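PDB 4Q63: PilZ domain-containing protein from Legionella pneumophila subsp. pneumophila, which is of unknown function, although its PilZ-like domain is consistent with binding the bacterial second messenger cyclic di-GMP. Local coordinates for residues I29-A37 against T85-K93. Residues are numbered along the deposited sequence; the frame is centred on the assembly and turned at random.
Sequences IVEISSNGA and TNKLFLVLK
S34 sits at the tip of a β-hairpin and packs against the face of helix 82-100 that carries T85, L88, F89 and L92. In L92, CB and CG bring the side chain toward the turn. CG lies beside the backbone N and anti to the carbonyl carbon (chi1 -67°), which turns one methyl to S33 and S34 and the other to I32. L92 CD1 lies against the peptide link between S33 and S34, 3.5 Å from S34 N. L92 CD2 meets I32 CG2 at 4.0 Å. One turn earlier, L88 CD2 packs against the same loop, 3.5 Å from S33 O and close to S34 CA. The loop is a type I turn from S33 to G36, joining two antiparallel strands of the curled sheet in this PilZ-like fold. An ST turn braces it, with N35 N donating to S33 OG (3.2 Å). The helix lies across this end of the sheet, and L88 also reaches L54 and M61 on strands 49-56 and 59-71. S34 CB touches F89 CB at 3.8 Å, while S34 OG sits at the ring edge, near its plane. T85 CB and CG2 both lie 3.1 Å from S34 O, a buried carbonyl with no polar partner in the model. T85 OG1 hydrogen-bonds to E82 O.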
loop_
_atom_site.group_PDB
_atom_site.type_symbol
_atom_site.label_atom_id
_atom_site.label_comp_id
_atom_site.label_asym_id
_atom_site.label_seq_id
_atom_site.Cartn_x
_atom_site.Cartn_y
_atom_site.Cartn_z
ATOM N N ILE A 29 0.575 -6.267 3.903
ATOM C CA ILE A 29 1.281 -4.988 3.817
ATOM C C ILE A 29 2.011 -4.703 5.122
ATOM O O ILE A 29 1.414 -4.756 6.202
ATOM C CB ILE A 29 0.324 -3.806 3.537
ATOM C CG1 ILE A 29 -0.082 -3.781 2.061
ATOM C CG2 ILE A 29 0.983 -2.488 3.937
ATOM C CD1 ILE A 29 -0.115 -2.395 1.449
ATOM N N VAL A 30 3.238 -4.350 5.045
ATOM C CA VAL A 30 3.944 -4.093 6.306
ATOM C C VAL A 30 4.384 -2.644 6.475
ATOM O O VAL A 30 4.664 -2.213 7.583
ATOM C CB VAL A 30 5.161 -5.029 6.517
ATOM C CG1 VAL A 30 4.701 -6.453 6.829
ATOM C CG2 VAL A 30 6.094 -4.994 5.312
ATOM N N GLU A 31 4.452 -1.893 5.381
ATOM C CA GLU A 31 4.756 -0.472 5.482
ATOM C C GLU A 31 4.155 0.241 4.289
ATOM O O GLU A 31 4.041 -0.341 3.219
ATOM C CB GLU A 31 6.268 -0.249 5.492
ATOM C CG GLU A 31 6.688 1.156 5.887
ATOM C CD GLU A 31 8.201 1.292 6.015
ATOM O OE1 GLU A 31 8.909 0.915 5.062
ATOM O OE2 GLU A 31 8.677 1.766 7.068
ATOM N N ILE A 32 3.769 1.496 4.469
ATOM C CA ILE A 32 3.135 2.228 3.377
ATOM C C ILE A 32 3.452 3.715 3.438
ATOM O O ILE A 32 3.589 4.294 4.514
ATOM C CB ILE A 32 1.611 1.979 3.351
ATOM C CG1 ILE A 32 0.992 2.477 2.037
ATOM C CG2 ILE A 32 0.934 2.601 4.575
ATOM C CD1 ILE A 32 -0.401 1.947 1.811
ATOM N N SER A 33 3.633 4.314 2.268
ATOM C CA SER A 33 3.731 5.761 2.159
ATOM C C SER A 33 2.817 6.170 1.009
ATOM O O SER A 33 2.231 5.311 0.352
ATOM C CB SER A 33 5.166 6.195 1.879
ATOM O OG SER A 33 5.518 5.937 0.533
ATOM N N SER A 34 2.690 7.467 0.762
ATOM C CA SER A 34 1.833 7.930 -0.323
ATOM C C SER A 34 2.390 7.497 -1.692
ATOM O O SER A 34 1.658 7.436 -2.670
ATOM C CB SER A 34 1.652 9.454 -0.270
ATOM O OG SER A 34 2.900 10.110 -0.391
ATOM N N ASN A 35 3.673 7.160 -1.750
ATOM C CA ASN A 35 4.324 6.833 -3.023
ATOM C C ASN A 35 4.602 5.338 -3.220
ATOM O O ASN A 35 5.144 4.920 -4.256
ATOM C CB ASN A 35 5.652 7.591 -3.164
ATOM C CG ASN A 35 5.470 9.081 -3.372
ATOM O OD1 ASN A 35 4.443 9.536 -3.866
ATOM N ND2 ASN A 35 6.487 9.854 -2.998
ATOM N N GLY A 36 4.259 4.530 -2.230
ATOM C CA GLY A 36 4.577 3.116 -2.321
ATOM C C GLY A 36 4.364 2.342 -1.037
ATOM O O GLY A 36 3.891 2.891 -0.044
ATOM N N ALA A 37 4.730 1.065 -1.072
ATOM C CA ALA A 37 4.472 0.137 0.018
ATOM C C ALA A 37 5.486 -1.007 0.003
ATOM O O ALA A 37 6.079 -1.309 -1.033
ATOM C CB ALA A 37 3.069 -0.443 -0.120
ATOM N N THR A 85 -1.802 9.151 -5.703
ATOM C CA THR A 85 -0.913 9.289 -4.544
ATOM C C THR A 85 -1.282 10.515 -3.698
ATOM O O THR A 85 -1.079 10.531 -2.476
ATOM C CB THR A 85 0.574 9.346 -4.928
ATOM O OG1 THR A 85 0.842 10.504 -5.738
ATOM C CG2 THR A 85 0.992 8.061 -5.675
ATOM N N ASN A 86 -1.821 11.538 -4.352
ATOM C CA ASN A 86 -2.361 12.699 -3.636
ATOM C C ASN A 86 -3.526 12.318 -2.739
ATOM O O ASN A 86 -3.590 12.741 -1.591
ATOM C CB ASN A 86 -2.779 13.814 -4.599
ATOM C CG ASN A 86 -1.590 14.518 -5.233
ATOM O OD1 ASN A 86 -0.468 14.453 -4.732
ATOM N ND2 ASN A 86 -1.839 15.213 -6.339
ATOM N N LYS A 87 -4.449 11.510 -3.250
ATOM C CA LYS A 87 -5.559 11.038 -2.428
ATOM C C LYS A 87 -5.067 10.213 -1.234
ATOM O O LYS A 87 -5.518 10.398 -0.098
ATOM C CB LYS A 87 -6.544 10.205 -3.254
ATOM C CG LYS A 87 -7.591 10.997 -4.016
ATOM C CD LYS A 87 -8.700 10.070 -4.518
ATOM C CE LYS A 87 -9.278 9.239 -3.372
ATOM N NZ LYS A 87 -9.516 7.816 -3.755
ATOM N N LEU A 88 -4.161 9.285 -1.510
ATOM C CA LEU A 88 -3.594 8.426 -0.482
ATOM C C LEU A 88 -2.889 9.218 0.620
ATOM O O LEU A 88 -3.011 8.905 1.808
ATOM C CB LEU A 88 -2.598 7.446 -1.107
ATOM C CG LEU A 88 -1.986 6.481 -0.097
ATOM C CD1 LEU A 88 -3.122 5.741 0.634
ATOM C CD2 LEU A 88 -1.043 5.507 -0.784
ATOM N N PHE A 89 -2.132 10.225 0.209
ATOM C CA PHE A 89 -1.429 11.085 1.142
ATOM C C PHE A 89 -2.352 11.638 2.220
ATOM O O PHE A 89 -2.021 11.610 3.403
ATOM C CB PHE A 89 -0.779 12.246 0.393
ATOM C CG PHE A 89 -0.188 13.290 1.299
ATOM C CD1 PHE A 89 1.049 13.096 1.885
ATOM C CD2 PHE A 89 -0.879 14.459 1.576
ATOM C CE1 PHE A 89 1.595 14.057 2.723
ATOM C CE2 PHE A 89 -0.338 15.424 2.413
ATOM C CZ PHE A 89 0.900 15.220 2.985
ATOM N N LEU A 90 -3.508 12.143 1.808
ATOM C CA LEU A 90 -4.454 12.737 2.746
ATOM C C LEU A 90 -5.043 11.718 3.719
ATOM O O LEU A 90 -5.316 12.041 4.872
ATOM C CB LEU A 90 -5.565 13.455 1.989
ATOM C CG LEU A 90 -5.085 14.679 1.209
ATOM C CD1 LEU A 90 -6.246 15.390 0.542
ATOM C CD2 LEU A 90 -4.336 15.634 2.133
ATOM N N VAL A 91 -5.235 10.486 3.254
ATOM C CA VAL A 91 -5.771 9.424 4.101
ATOM C C VAL A 91 -4.711 9.011 5.127
ATOM O O VAL A 91 -5.001 8.819 6.308
ATOM C CB VAL A 91 -6.200 8.200 3.259
ATOM C CG1 VAL A 91 -6.670 7.057 4.164
ATOM C CG2 VAL A 91 -7.296 8.591 2.287
ATOM N N LEU A 92 -3.480 8.887 4.666
ATOM C CA LEU A 92 -2.361 8.559 5.544
ATOM C C LEU A 92 -2.093 9.646 6.571
ATOM O O LEU A 92 -1.749 9.350 7.711
ATOM C CB LEU A 92 -1.100 8.302 4.721
ATOM C CG LEU A 92 -1.187 7.038 3.869
ATOM C CD1 LEU A 92 0.080 6.897 3.044
ATOM C CD2 LEU A 92 -1.449 5.790 4.728
ATOM N N LYS A 93 -2.254 10.905 6.171
ATOM C CA LYS A 93 -2.077 12.022 7.094
ATOM C C LYS A 93 -3.174 12.016 8.158
ATOM O O LYS A 93 -2.956 12.427 9.310
ATOM C CB LYS A 93 -2.083 13.354 6.341
ATOM C CG LYS A 93 -1.893 14.573 7.239
ATOM C CD LYS A 93 -2.054 15.869 6.462
ATOM C CE LYS A 93 -2.066 17.070 7.400
ATOM N NZ LYS A 93 -2.396 18.331 6.683
#